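PDB 3AQ1: thermosome subunit from Methanococcoides burtonii, which probably acts as an ATP-dependent group II chaperonin that binds unfolded proteins and assists their folding. Local coordinates for residues A[133-137]-A[320-324]; A[148-152]-A[271-277]. Residue numbers count along the deposited sequence, not the author numbering.

From the N terminus, the chain leaves helix 121-132 and passes through 133-137 into the small hairpin of strands 136-137 and 144-145, then through 148-152 into strand 151-157. It next begins the sheet that includes strand 184-193 and, before completing it, packs helix 269-279 back on 148-152, closing contact 2. Only after that does it return at 320-324, closing contact 1, so contact 2 is nested within the larger loop. Contact 1 lies inside what is probably the intermediate domain, whereas contact 2 joins that domain to the apical one. The two are directly linked, because strands 151-157 and 323-329 are parallel neighbours: Val323 N meets Asn150 O at 2.8 Å.

Contact 1 (A[133-137]-A[320-324]); sequences RSIVE and SKAVT
The turn at 133-137 faces the start of strand 323-329, the two segments running in roughly opposite directions with Ile135 and Lys321 closest, 5.1 Å between CA atoms. Ser134 and Ile135 lead into a short, weakly bonded strand at 136-137, which pairs with 144-145. In the opposing segment, Lys321 (phi/psi -90/-23) bends the chain before Val323 and Thr324 extend into the sheet. Ser134 points sideways and places its OG 3.4 Å from CG1 of Val323, while this hydroxyl makes a weak hydrogen bond to Ala131 O. Ile135, with chi1 p and chi2 t, puts CG2 3.4 Å from Lys321 O and 3.8 Å from Val323 CG1; the rest of its side chain leads away, and it also packs on Val145, Asn150 and Ile151. Val136 turns its side chain away, but its carbonyl O lies 4.0 Å from Lys321 CE. Glu137 has chi1 m, and its CG meets Lys321 CG at 3.8 Å. Lys321 points toward the turn, with chi2 m and the last two torsions t. The arrangement seats the segment leading into the hairpin beside the start of strand 323-329, the central strand of the three-stranded sheet, probably within the intermediate domain. No hydrogen bond crosses the contact, and Lys321 NZ stays 7.1 Å from Glu137 OE2: van der Waals packing of methyl groups, partly against a carbonyl and a hydroxyl oxygen, and of the aliphatic portions of Glu137 and Lys321 joins the segments.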
loop_
_atom_site.group_PDB
_atom_site.type_symbol
_atom_site.label_atom_id
_atom_site.label_comp_id
_atom_site.label_asym_id
_atom_site.label_seq_id
_atom_site.Cartn_x
_atom_site.Cartn_y
_atom_site.Cartn_z
ATOM N N ARG A 133 -1.865 -2.316 -11.850
ATOM C CA ARG A 133 -2.787 -1.940 -12.927
ATOM C C ARG A 133 -3.935 -2.916 -13.115
ATOM O O ARG A 133 -4.947 -2.565 -13.709
ATOM C CB ARG A 133 -2.055 -1.771 -14.263
ATOM C CG ARG A 133 -1.449 -0.402 -14.446
ATOM C CD ARG A 133 -0.645 -0.326 -15.709
ATOM N NE ARG A 133 -1.474 -0.477 -16.897
ATOM C CZ ARG A 133 -1.151 0.033 -18.080
ATOM N NH1 ARG A 133 -0.020 0.724 -18.217
ATOM N NH2 ARG A 133 -1.954 -0.140 -19.123
ATOM N N SER A 134 -3.780 -4.137 -12.620
ATOM C CA SER A 134 -4.745 -5.181 -12.927
ATOM C C SER A 134 -5.733 -5.415 -11.788
ATOM O O SER A 134 -6.650 -6.220 -11.912
ATOM C CB SER A 134 -4.027 -6.471 -13.343
ATOM O OG SER A 134 -4.056 -7.461 -12.335
ATOM N N ILE A 135 -5.550 -4.697 -10.683
ATOM C CA ILE A 135 -6.517 -4.719 -9.597
ATOM C C ILE A 135 -7.107 -3.332 -9.326
ATOM O O ILE A 135 -7.746 -3.120 -8.293
ATOM C CB ILE A 135 -5.896 -5.243 -8.286
ATOM C CG1 ILE A 135 -4.799 -4.291 -7.795
ATOM C CG2 ILE A 135 -5.355 -6.643 -8.480
ATOM C CD1 ILE A 135 -4.623 -4.306 -6.321
ATOM N N VAL A 136 -6.880 -2.387 -10.240
ATOM C CA VAL A 136 -7.467 -1.048 -10.126
ATOM C C VAL A 136 -8.990 -1.059 -10.244
ATOM O O VAL A 136 -9.538 -1.494 -11.258
ATOM C CB VAL A 136 -6.921 -0.083 -11.196
ATOM C CG1 VAL A 136 -7.629 1.271 -11.092
ATOM C CG2 VAL A 136 -5.420 0.091 -11.049
ATOM N N GLU A 137 -9.672 -0.568 -9.214
ATOM C CA GLU A 137 -11.136 -0.531 -9.205
ATOM C C GLU A 137 -11.648 0.876 -9.480
ATOM O O GLU A 137 -11.070 1.856 -9.020
ATOM C CB GLU A 137 -11.690 -1.053 -7.870
ATOM C CG GLU A 137 -11.519 -2.561 -7.676
ATOM C CD GLU A 137 -11.873 -3.045 -6.269
ATOM O OE1 GLU A 137 -11.236 -2.592 -5.289
ATOM O OE2 GLU A 137 -12.776 -3.909 -6.149
ATOM N N SER A 320 -13.642 -11.382 -8.131
ATOM C CA SER A 320 -12.204 -11.257 -8.070
ATOM C C SER A 320 -11.679 -10.160 -8.979
ATOM O O SER A 320 -11.774 -10.235 -10.206
ATOM C CB SER A 320 -11.513 -12.586 -8.401
ATOM O OG SER A 320 -11.447 -12.811 -9.801
ATOM N N LYS A 321 -11.145 -9.125 -8.353
ATOM C CA LYS A 321 -10.156 -8.299 -9.009
ATOM C C LYS A 321 -8.804 -8.935 -8.658
ATOM O O LYS A 321 -7.817 -8.796 -9.392
ATOM C CB LYS A 321 -10.244 -6.852 -8.520
ATOM C CG LYS A 321 -11.166 -5.978 -9.353
ATOM C CD LYS A 321 -10.703 -5.937 -10.797
ATOM C CE LYS A 321 -11.498 -4.921 -11.598
ATOM N NZ LYS A 321 -11.020 -4.856 -13.006
ATOM N N ALA A 322 -8.817 -9.678 -7.550
ATOM C CA ALA A 322 -7.661 -10.367 -6.985
ATOM C C ALA A 322 -6.761 -11.147 -7.949
ATOM O O ALA A 322 -7.210 -11.750 -8.920
ATOM C CB ALA A 322 -8.117 -11.271 -5.849
ATOM N N VAL A 323 -5.475 -11.131 -7.641
ATOM C CA VAL A 323 -4.451 -11.815 -8.418
ATOM C C VAL A 323 -3.360 -12.320 -7.484
ATOM O O VAL A 323 -3.150 -11.798 -6.403
ATOM C CB VAL A 323 -3.759 -10.877 -9.433
ATOM C CG1 VAL A 323 -4.754 -9.975 -10.101
ATOM C CG2 VAL A 323 -2.721 -10.051 -8.745
ATOM N N THR A 324 -2.660 -13.345 -7.916
ATOM C CA THR A 324 -1.526 -13.831 -7.168
ATOM C C THR A 324 -0.342 -13.692 -8.079
ATOM O O THR A 324 -0.403 -14.092 -9.234
ATOM C CB THR A 324 -1.698 -15.312 -6.809
ATOM O OG1 THR A 324 -2.849 -15.456 -5.974
ATOM C CG2 THR A 324 -0.480 -15.838 -6.074
#

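Contact 2 (A[148-152]-A[271-277]); sequences LENIK and DLKRLSK
One face of segment 271-277, within helix 269-279, carrying Asp271, Arg274 and Lys277 at three-residue intervals, meets the junction where helix 147-150 gives way to strand 151-157. Ile151 is the first residue to leave helical torsions (-125/125), and Lys152 continues extended. The nearest CA atoms, 7.1 Å apart, are those of Glu149 and Arg274, so side chains bridge the gap. Lys152 points toward the helix with all four chi angles t, and its NZ donates to Asp271 OD1 at 2.7 Å in a salt bridge. A water closes this pair on a second path, accepting from Lys152 NZ at 2.9 Å and donating to Asp271 OD2 at 2.9 Å; Val171 O is a further acceptor for the ammonium. Arg274 (chi1 m, then two t torsions) reaches the carbonyls around the helix-strand junction: its NH1 lies 3.5 Å from Leu148 O and 3.4 Å from Ile151 O, with Glu149 O at 4.4 Å near the guanidinium plane. Lys152 CB lies over one face of that group, 3.6 Å from Arg274 CZ. On the exposed margin, Glu149 OE1 approaches Lys277 CD at 3.8 Å, but OE2 remains 4.1 Å from Lys277 NZ, beyond a salt bridge. Leu272 and Leu275 pack on Leu192 of strand 184-193, placing the helix in what is probably the apical domain, against the intermediate domain. The interface is therefore mainly polar, with one buried, water-bridged ion pair as its defined bond and a looser electrostatic fringe.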
loop_
_atom_site.group_PDB
_atom_site.type_symbol
_atom_site.label_atom_id
_atom_site.label_comp_id
_atom_site.label_asym_id
_atom_site.label_seq_id
_atom_site.Cartn_x
_atom_site.Cartn_y
_atom_site.Cartn_z
ATOM N N LEU A 148 -3.652 -4.941 -0.160
ATOM C CA LEU A 148 -3.689 -5.931 0.919
ATOM C C LEU A 148 -4.510 -7.187 0.593
ATOM O O LEU A 148 -4.080 -8.300 0.880
ATOM C CB LEU A 148 -4.200 -5.293 2.220
ATOM C CG LEU A 148 -3.470 -4.023 2.678
ATOM C CD1 LEU A 148 -4.209 -3.330 3.820
ATOM C CD2 LEU A 148 -2.010 -4.307 3.064
ATOM N N GLU A 149 -5.685 -6.999 -0.002
ATOM C CA GLU A 149 -6.632 -8.089 -0.247
ATOM C C GLU A 149 -6.603 -8.631 -1.683
ATOM O O GLU A 149 -6.839 -9.815 -1.921
ATOM C CB GLU A 149 -8.061 -7.627 0.064
ATOM C CG GLU A 149 -8.315 -7.215 1.508
ATOM C CD GLU A 149 -9.750 -6.761 1.745
ATOM O OE1 GLU A 149 -10.600 -6.935 0.846
ATOM O OE2 GLU A 149 -10.029 -6.226 2.835
ATOM N N ASN A 150 -6.340 -7.751 -2.637
ATOM C CA ASN A 150 -6.359 -8.128 -4.039
ATOM C C ASN A 150 -5.033 -8.629 -4.611
ATOM O O ASN A 150 -4.998 -9.134 -5.726
ATOM C CB ASN A 150 -6.891 -6.969 -4.878
ATOM C CG ASN A 150 -8.403 -6.863 -4.821
ATOM O OD1 ASN A 150 -9.092 -7.861 -4.620
ATOM N ND2 ASN A 150 -8.924 -5.656 -5.006
ATOM N N ILE A 151 -3.935 -8.489 -3.872
ATOM C CA ILE A 151 -2.690 -9.102 -4.318
ATOM C C ILE A 151 -2.067 -10.023 -3.280
ATOM O O ILE A 151 -1.849 -9.644 -2.146
ATOM C CB ILE A 151 -1.686 -8.065 -4.826
ATOM C CG1 ILE A 151 -2.277 -7.354 -6.045
ATOM C CG2 ILE A 151 -0.363 -8.730 -5.180
ATOM C CD1 ILE A 151 -1.366 -6.358 -6.691
ATOM N N LYS A 152 -1.811 -11.256 -3.680
ATOM C CA LYS A 152 -1.075 -12.181 -2.843
ATOM C C LYS A 152 0.257 -12.501 -3.517
ATOM O O LYS A 152 0.307 -12.789 -4.712
ATOM C CB LYS A 152 -1.862 -13.474 -2.612
ATOM C CG LYS A 152 -0.990 -14.563 -2.011
ATOM C CD LYS A 152 -1.681 -15.900 -1.902
ATOM C CE LYS A 152 -0.666 -16.958 -1.523
ATOM N NZ LYS A 152 -1.297 -18.109 -0.839
ATOM N N ASP A 271 -4.804 -17.747 4.113
ATOM C CA ASP A 271 -5.272 -18.297 2.852
ATOM C C ASP A 271 -6.786 -18.510 2.916
ATOM O O ASP A 271 -7.495 -18.299 1.937
ATOM C CB ASP A 271 -4.553 -19.611 2.548
ATOM C CG ASP A 271 -3.301 -19.410 1.715
ATOM O OD1 ASP A 271 -3.242 -18.403 0.977
ATOM O OD2 ASP A 271 -2.387 -20.263 1.784
ATOM N N LEU A 272 -7.272 -18.917 4.087
ATOM C CA LEU A 272 -8.692 -19.070 4.317
ATOM C C LEU A 272 -9.397 -17.714 4.229
ATOM O O LEU A 272 -10.496 -17.617 3.680
ATOM C CB LEU A 272 -8.940 -19.747 5.664
ATOM C CG LEU A 272 -10.011 -20.851 5.717
ATOM C CD1 LEU A 272 -9.760 -21.956 4.695
ATOM C CD2 LEU A 272 -10.090 -21.454 7.105
ATOM N N LYS A 273 -8.766 -16.671 4.765
ATOM C CA LYS A 273 -9.319 -15.320 4.687
ATOM C C LYS A 273 -9.437 -14.916 3.242
ATOM O O LYS A 273 -10.464 -14.398 2.814
ATOM C CB LYS A 273 -8.457 -14.298 5.433
ATOM C CG LYS A 273 -9.033 -13.853 6.775
ATOM C CD LYS A 273 -8.229 -12.690 7.372
ATOM C CE LYS A 273 -8.772 -12.273 8.745
ATOM N NZ LYS A 273 -8.051 -11.099 9.335
ATOM N N ARG A 274 -8.376 -15.157 2.489
ATOM C CA ARG A 274 -8.362 -14.814 1.079
ATOM C C ARG A 274 -9.426 -15.611 0.290
ATOM O O ARG A 274 -10.135 -15.044 -0.541
ATOM C CB ARG A 274 -6.967 -15.019 0.482
ATOM C CG ARG A 274 -5.890 -14.123 1.018
ATOM C CD ARG A 274 -4.684 -14.148 0.052
ATOM N NE ARG A 274 -3.419 -13.875 0.726
ATOM C CZ ARG A 274 -2.821 -12.685 0.741
ATOM N NH1 ARG A 274 -3.364 -11.654 0.088
ATOM N NH2 ARG A 274 -1.672 -12.528 1.402
ATOM N N LEU A 275 -9.535 -16.913 0.553
ATOM C CA LEU A 275 -10.569 -17.729 -0.090
ATOM C C LEU A 275 -11.951 -17.135 0.159
ATOM O O LEU A 275 -12.773 -17.042 -0.758
ATOM C CB LEU A 275 -10.514 -19.189 0.373
ATOM C CG LEU A 275 -9.350 -19.981 -0.208
ATOM C CD1 LEU A 275 -8.988 -21.153 0.687
ATOM C CD2 LEU A 275 -9.632 -20.407 -1.638
ATOM N N SER A 276 -12.190 -16.713 1.395
ATOM C CA SER A 276 -13.469 -16.132 1.750
ATOM C C SER A 276 -13.795 -14.909 0.891
ATOM O O SER A 276 -14.903 -14.787 0.378
ATOM C CB SER A 276 -13.497 -15.776 3.234
ATOM O OG SER A 276 -14.816 -15.463 3.643
ATOM N N LYS A 277 -12.829 -14.014 0.716
ATOM C CA LYS A 277 -13.087 -12.781 -0.023
ATOM C C LYS A 277 -13.257 -12.995 -1.524
ATOM O O LYS A 277 -14.208 -12.467 -2.113
ATOM C CB LYS A 277 -12.019 -11.710 0.251
ATOM C CG LYS A 277 -12.022 -11.162 1.674
ATOM C CD LYS A 277 -10.661 -10.548 2.022
ATOM C CE LYS A 277 -10.517 -10.276 3.520
ATOM N NZ LYS A 277 -9.085 -10.102 3.915
HETATM O O HOH W 1 -0.070 -20.532 0.143
#